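Local atomic coordinates of putative uncharacterized protein (Toxoplasma gondii, PDB entry 4FBD), a protein that is of unknown function but belongs to the uncharacterised DUF3228 family. Residues 89-103 with 181-194. Residues are numbered along the deposited sequence; the frame is centred on the assembly and turned at random.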
loop_
_atom_site.group_PDB
_atom_site.type_symbol
_atom_site.label_atom_id
_atom_site.label_comp_id
_atom_site.label_asym_id
_atom_site.label_seq_id
_atom_site.Cartn_x
_atom_site.Cartn_y
_atom_site.Cartn_z
ATOM N N PHE A 89 -5.799 20.364 21.783
ATOM C CA PHE A 89 -6.589 21.293 20.955
ATOM C C PHE A 89 -7.564 20.621 19.981
ATOM O O PHE A 89 -8.311 21.312 19.270
ATOM C CB PHE A 89 -5.705 22.308 20.212
ATOM C CG PHE A 89 -4.800 21.718 19.142
ATOM C CD1 PHE A 89 -5.284 21.439 17.866
ATOM C CD2 PHE A 89 -3.438 21.542 19.386
ATOM C CE1 PHE A 89 -4.435 20.934 16.870
ATOM C CE2 PHE A 89 -2.590 21.043 18.396
ATOM C CZ PHE A 89 -3.093 20.737 17.137
ATOM N N CYS A 90 -7.550 19.293 19.941
ATOM C CA CYS A 90 -8.477 18.566 19.103
ATOM C C CYS A 90 -9.378 17.722 19.984
ATOM O O CYS A 90 -8.960 17.198 21.007
ATOM C CB CYS A 90 -7.760 17.656 18.105
ATOM S SG CYS A 90 -8.946 16.839 17.019
ATOM N N ARG A 91 -10.624 17.583 19.571
ATOM C CA ARG A 91 -11.586 16.780 20.304
ATOM C C ARG A 91 -12.631 16.362 19.349
ATOM O O ARG A 91 -12.773 16.981 18.340
ATOM C CB ARG A 91 -12.182 17.587 21.443
ATOM C CG ARG A 91 -13.525 17.115 21.899
ATOM C CD ARG A 91 -13.658 17.323 23.296
ATOM N NE ARG A 91 -12.805 16.402 24.070
ATOM C CZ ARG A 91 -12.578 16.545 25.379
ATOM N NH1 ARG A 91 -13.112 17.578 26.048
ATOM N NH2 ARG A 91 -11.808 15.675 26.026
ATOM N N HIS A 92 -13.359 15.291 19.632
ATOM C CA HIS A 92 -14.410 14.903 18.714
ATOM C C HIS A 92 -15.557 14.147 19.364
ATOM O O HIS A 92 -15.403 13.579 20.427
ATOM C CB HIS A 92 -13.799 14.113 17.555
ATOM C CG HIS A 92 -13.249 12.785 17.947
ATOM N ND1 HIS A 92 -13.847 11.598 17.573
ATOM C CD2 HIS A 92 -12.180 12.448 18.707
ATOM C CE1 HIS A 92 -13.150 10.587 18.060
ATOM N NE2 HIS A 92 -12.138 11.075 18.755
ATOM N N LEU A 93 -16.719 14.180 18.729
ATOM C CA LEU A 93 -17.866 13.448 19.226
ATOM C C LEU A 93 -18.657 12.853 18.067
ATOM O O LEU A 93 -18.594 13.350 16.941
ATOM C CB LEU A 93 -18.810 14.332 20.035
ATOM C CG LEU A 93 -19.360 15.542 19.294
ATOM C CD1 LEU A 93 -20.662 16.055 19.926
ATOM C CD2 LEU A 93 -18.269 16.633 19.228
ATOM N N TYR A 94 -19.411 11.807 18.380
ATOM C CA TYR A 94 -20.273 11.117 17.437
ATOM C C TYR A 94 -21.691 11.445 17.735
ATOM O O TYR A 94 -22.082 11.397 18.873
ATOM C CB TYR A 94 -20.111 9.606 17.583
ATOM C CG TYR A 94 -18.727 9.222 17.281
ATOM C CD1 TYR A 94 -18.301 9.142 15.969
ATOM C CD2 TYR A 94 -17.814 9.010 18.284
ATOM C CE1 TYR A 94 -17.013 8.838 15.666
ATOM C CE2 TYR A 94 -16.512 8.673 17.985
ATOM C CZ TYR A 94 -16.130 8.595 16.664
ATOM O OH TYR A 94 -14.855 8.326 16.327
ATOM N N ILE A 95 -22.450 11.825 16.717
ATOM C CA ILE A 95 -23.851 12.115 16.864
ATOM C C ILE A 95 -24.610 11.375 15.725
ATOM O O ILE A 95 -24.002 10.972 14.705
ATOM C CB ILE A 95 -24.134 13.633 16.758
ATOM C CG1 ILE A 95 -23.873 14.136 15.330
ATOM C CG2 ILE A 95 -23.275 14.443 17.760
ATOM C CD1 ILE A 95 -24.263 15.621 15.100
ATOM N N PRO A 96 -25.914 11.177 15.894
ATOM C CA PRO A 96 -26.702 10.590 14.806
ATOM C C PRO A 96 -26.614 11.425 13.517
ATOM O O PRO A 96 -26.524 12.658 13.572
ATOM C CB PRO A 96 -28.136 10.636 15.343
ATOM C CG PRO A 96 -27.978 10.641 16.863
ATOM C CD PRO A 96 -26.718 11.429 17.107
ATOM N N ASN A 97 -26.616 10.747 12.375
ATOM C CA ASN A 97 -26.501 11.389 11.081
ATOM C C ASN A 97 -27.851 11.943 10.632
ATOM O O ASN A 97 -28.598 11.288 9.914
ATOM C CB ASN A 97 -25.970 10.366 10.079
ATOM C CG ASN A 97 -25.675 10.969 8.730
ATOM O OD1 ASN A 97 -25.775 12.188 8.547
ATOM N ND2 ASN A 97 -25.292 10.120 7.771
ATOM N N PHE A 98 -28.156 13.167 11.031
ATOM C CA PHE A 98 -29.445 13.763 10.699
ATOM C C PHE A 98 -29.500 14.468 9.342
ATOM O O PHE A 98 -30.580 14.859 8.925
ATOM C CB PHE A 98 -29.896 14.741 11.787
ATOM C CG PHE A 98 -29.081 15.989 11.846
ATOM C CD1 PHE A 98 -29.442 17.102 11.096
ATOM C CD2 PHE A 98 -27.969 16.057 12.641
ATOM C CE1 PHE A 98 -28.691 18.277 11.149
ATOM C CE2 PHE A 98 -27.197 17.224 12.712
ATOM C CZ PHE A 98 -27.551 18.328 11.967
ATOM N N VAL A 99 -28.366 14.663 8.672
ATOM C CA VAL A 99 -28.390 15.292 7.337
ATOM C C VAL A 99 -28.346 14.264 6.212
ATOM O O VAL A 99 -28.384 14.610 5.040
ATOM C CB VAL A 99 -27.221 16.267 7.143
ATOM C CG1 VAL A 99 -27.240 17.306 8.248
ATOM C CG2 VAL A 99 -25.916 15.535 7.147
ATOM N N GLY A 100 -28.265 12.989 6.569
ATOM C CA GLY A 100 -28.187 11.920 5.560
ATOM C C GLY A 100 -26.906 11.934 4.739
ATOM O O GLY A 100 -26.911 11.578 3.577
ATOM N N ALA A 101 -25.801 12.351 5.340
ATOM C CA ALA A 101 -24.517 12.364 4.639
ATOM C C ALA A 101 -24.078 10.917 4.328
ATOM O O ALA A 101 -24.339 9.985 5.096
ATOM C CB ALA A 101 -23.445 13.095 5.475
ATOM N N LEU A 102 -23.460 10.744 3.174
ATOM C CA LEU A 102 -22.973 9.453 2.729
ATOM C C LEU A 102 -21.522 9.268 3.188
ATOM O O LEU A 102 -20.759 10.230 3.230
ATOM C CB LEU A 102 -23.049 9.357 1.201
ATOM C CG LEU A 102 -24.437 9.592 0.590
ATOM C CD1 LEU A 102 -24.392 9.528 -0.950
ATOM C CD2 LEU A 102 -25.466 8.588 1.176
ATOM N N PRO A 103 -21.140 8.018 3.523
ATOM C CA PRO A 103 -19.790 7.717 3.937
ATOM C C PRO A 103 -18.803 7.821 2.768
ATOM O O PRO A 103 -19.208 7.883 1.617
ATOM C CB PRO A 103 -19.895 6.273 4.399
ATOM C CG PRO A 103 -20.972 5.720 3.638
ATOM C CD PRO A 103 -21.965 6.812 3.496
ATOM N N TRP A 181 -15.170 25.666 21.441
ATOM C CA TRP A 181 -14.909 24.604 20.486
ATOM C C TRP A 181 -15.693 24.835 19.245
ATOM O O TRP A 181 -16.863 25.160 19.318
ATOM C CB TRP A 181 -15.350 23.258 21.070
ATOM C CG TRP A 181 -14.542 22.896 22.237
ATOM C CD1 TRP A 181 -14.856 23.091 23.540
ATOM C CD2 TRP A 181 -13.233 22.323 22.214
ATOM N NE1 TRP A 181 -13.836 22.648 24.342
ATOM C CE2 TRP A 181 -12.823 22.175 23.550
ATOM C CE3 TRP A 181 -12.373 21.917 21.192
ATOM C CZ2 TRP A 181 -11.584 21.642 23.899
ATOM C CZ3 TRP A 181 -11.142 21.370 21.535
ATOM C CH2 TRP A 181 -10.762 21.236 22.878
ATOM N N SER A 182 -15.066 24.649 18.090
ATOM C CA SER A 182 -15.793 24.784 16.840
ATOM C C SER A 182 -15.551 23.603 15.932
ATOM O O SER A 182 -14.450 23.088 15.845
ATOM C CB SER A 182 -15.461 26.094 16.106
ATOM O OG SER A 182 -16.049 27.195 16.776
ATOM N N ILE A 183 -16.602 23.211 15.237
ATOM C CA ILE A 183 -16.541 22.111 14.292
ATOM C C ILE A 183 -15.735 22.563 13.058
ATOM O O ILE A 183 -16.079 23.560 12.419
ATOM C CB ILE A 183 -17.963 21.719 13.862
ATOM C CG1 ILE A 183 -18.750 21.218 15.089
ATOM C CG2 ILE A 183 -17.922 20.702 12.690
ATOM C CD1 ILE A 183 -20.223 21.115 14.858
ATOM N N ILE A 184 -14.654 21.845 12.760
ATOM C CA ILE A 184 -13.812 22.134 11.605
ATOM C C ILE A 184 -13.891 21.004 10.545
ATOM O O ILE A 184 -13.529 21.196 9.386
ATOM C CB ILE A 184 -12.349 22.437 12.018
ATOM C CG1 ILE A 184 -11.714 21.285 12.785
ATOM C CG2 ILE A 184 -12.259 23.710 12.856
ATOM C CD1 ILE A 184 -11.268 20.148 11.935
ATOM N N ALA A 185 -14.395 19.843 10.952
ATOM C CA ALA A 185 -14.571 18.718 10.046
ATOM C C ALA A 185 -15.756 17.894 10.485
ATOM O O ALA A 185 -16.065 17.818 11.669
ATOM C CB ALA A 185 -13.303 17.836 10.003
ATOM N N VAL A 186 -16.401 17.265 9.511
ATOM C CA VAL A 186 -17.548 16.385 9.733
ATOM C C VAL A 186 -17.361 15.159 8.863
ATOM O O VAL A 186 -17.245 15.258 7.660
ATOM C CB VAL A 186 -18.872 17.060 9.339
ATOM C CG1 VAL A 186 -20.019 16.123 9.632
ATOM C CG2 VAL A 186 -19.033 18.372 10.063
ATOM N N LYS A 187 -17.335 13.992 9.485
ATOM C CA LYS A 187 -17.111 12.753 8.775
ATOM C C LYS A 187 -18.261 11.802 8.945
ATOM O O LYS A 187 -18.517 11.359 10.055
ATOM C CB LYS A 187 -15.873 12.096 9.361
ATOM C CG LYS A 187 -14.582 12.431 8.704
ATOM C CD LYS A 187 -14.334 11.480 7.539
ATOM C CE LYS A 187 -14.174 10.018 8.024
ATOM N NZ LYS A 187 -13.729 9.112 6.925
ATOM N N ALA A 188 -18.932 11.471 7.851
ATOM C CA ALA A 188 -20.011 10.495 7.888
ATOM C C ALA A 188 -19.366 9.127 7.887
ATOM O O ALA A 188 -18.519 8.831 7.022
ATOM C CB ALA A 188 -20.930 10.634 6.701
ATOM N N GLN A 189 -19.753 8.299 8.857
ATOM C CA GLN A 189 -19.217 6.965 8.961
ATOM C C GLN A 189 -20.164 6.093 9.784
ATOM O O GLN A 189 -21.057 6.595 10.462
ATOM C CB GLN A 189 -17.814 7.004 9.564
ATOM C CG GLN A 189 -17.733 7.608 10.971
ATOM C CD GLN A 189 -16.328 7.673 11.482
ATOM O OE1 GLN A 189 -15.501 8.362 10.901
ATOM N NE2 GLN A 189 -16.038 6.968 12.602
ATOM N N ASN A 190 -19.999 4.783 9.682
ATOM C CA ASN A 190 -20.869 3.851 10.378
ATOM C C ASN A 190 -20.246 3.346 11.637
ATOM O O ASN A 190 -20.896 2.708 12.406
ATOM C CB ASN A 190 -21.226 2.683 9.448
ATOM C CG ASN A 190 -22.084 3.143 8.276
ATOM O OD1 ASN A 190 -23.106 3.789 8.474
ATOM N ND2 ASN A 190 -21.685 2.799 7.062
ATOM N N GLU A 191 -18.975 3.647 11.855
ATOM C CA GLU A 191 -18.304 3.204 13.048
ATOM C C GLU A 191 -18.240 4.338 14.093
ATOM O O GLU A 191 -18.109 5.522 13.743
ATOM C CB GLU A 191 -16.889 2.739 12.716
ATOM C CG GLU A 191 -16.794 1.622 11.662
ATOM C CD GLU A 191 -16.857 2.116 10.234
ATOM O OE1 GLU A 191 -16.736 3.336 9.982
ATOM O OE2 GLU A 191 -16.998 1.269 9.353
ATOM N N LYS A 192 -18.349 3.946 15.356
ATOM C CA LYS A 192 -18.276 4.834 16.529
ATOM C C LYS A 192 -16.835 4.947 17.045
ATOM O O LYS A 192 -16.613 4.932 18.236
ATOM C CB LYS A 192 -19.165 4.283 17.661
ATOM C CG LYS A 192 -20.452 5.037 18.049
ATOM C CD LYS A 192 -20.150 6.147 19.102
ATOM C CE LYS A 192 -21.380 6.558 19.961
ATOM N NZ LYS A 192 -22.516 7.140 19.193
ATOM N N TYR A 193 -15.857 5.017 16.142
ATOM C CA TYR A 193 -14.465 5.209 16.529
ATOM C C TYR A 193 -13.729 5.889 15.371
ATOM O O TYR A 193 -14.246 5.946 14.256
ATOM C CB TYR A 193 -13.805 3.894 17.010
ATOM C CG TYR A 193 -13.748 2.791 15.982
ATOM C CD1 TYR A 193 -14.809 1.887 15.825
ATOM C CD2 TYR A 193 -12.643 2.645 15.163
ATOM C CE1 TYR A 193 -14.768 0.881 14.861
ATOM C CE2 TYR A 193 -12.591 1.634 14.187
ATOM C CZ TYR A 193 -13.649 0.761 14.051
ATOM O OH TYR A 193 -13.580 -0.231 13.113
ATOM N N SER A 194 -12.577 6.489 15.653
ATOM C CA SER A 194 -11.786 7.180 14.627
ATOM C C SER A 194 -11.399 6.186 13.563
ATOM O O SER A 194 -10.776 5.180 13.841
ATOM C CB SER A 194 -10.508 7.782 15.202
ATOM O OG SER A 194 -10.784 8.849 16.100
#
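Phe89 O sits at the edge of the Trp181 indole, at one end of a mixed beta-sheet in which strand 149-156 separates strands 90-96 and 181-189; the latter two therefore share no hydrogen bond, and their axes stay 8.8 Å apart at closest approach. Arg91 CB lies over one indole face, 3.9 Å from Trp181 CZ3. His92, whose ND1 is hydrogen-bonded to Asp151 on the intervening strand, brings CE1 to 3.5 Å from Ser194 OG, a contact without a hydrogen bond. Tyr94 carries the largest share of the buried area: with CG anti to the carbonyl carbon (chi1 -62°), its phenol reaches the 189-194 segment and receives Lys192 CA almost along the ring normal (6° off), a CH-pi contact 4.2 Å from the centroid, while Lys192 CD packs on Tyr94 CB. Within that segment Gln189 NE2 donates to Glu191 O nearly straight (175°) and also to Tyr193 O, tying 189 to both. Beyond the strand, Asn97 ND2 donates to Ala101 O in the carbonyl plane, on a lone pair, and OD1 accepts from Ala101 N, closing the loop whose Ala101 CB meets Ala188 CB at 3.7 Å. Pro103 CA makes a CA-H...O contact of 3.5 Å with Ala188 O.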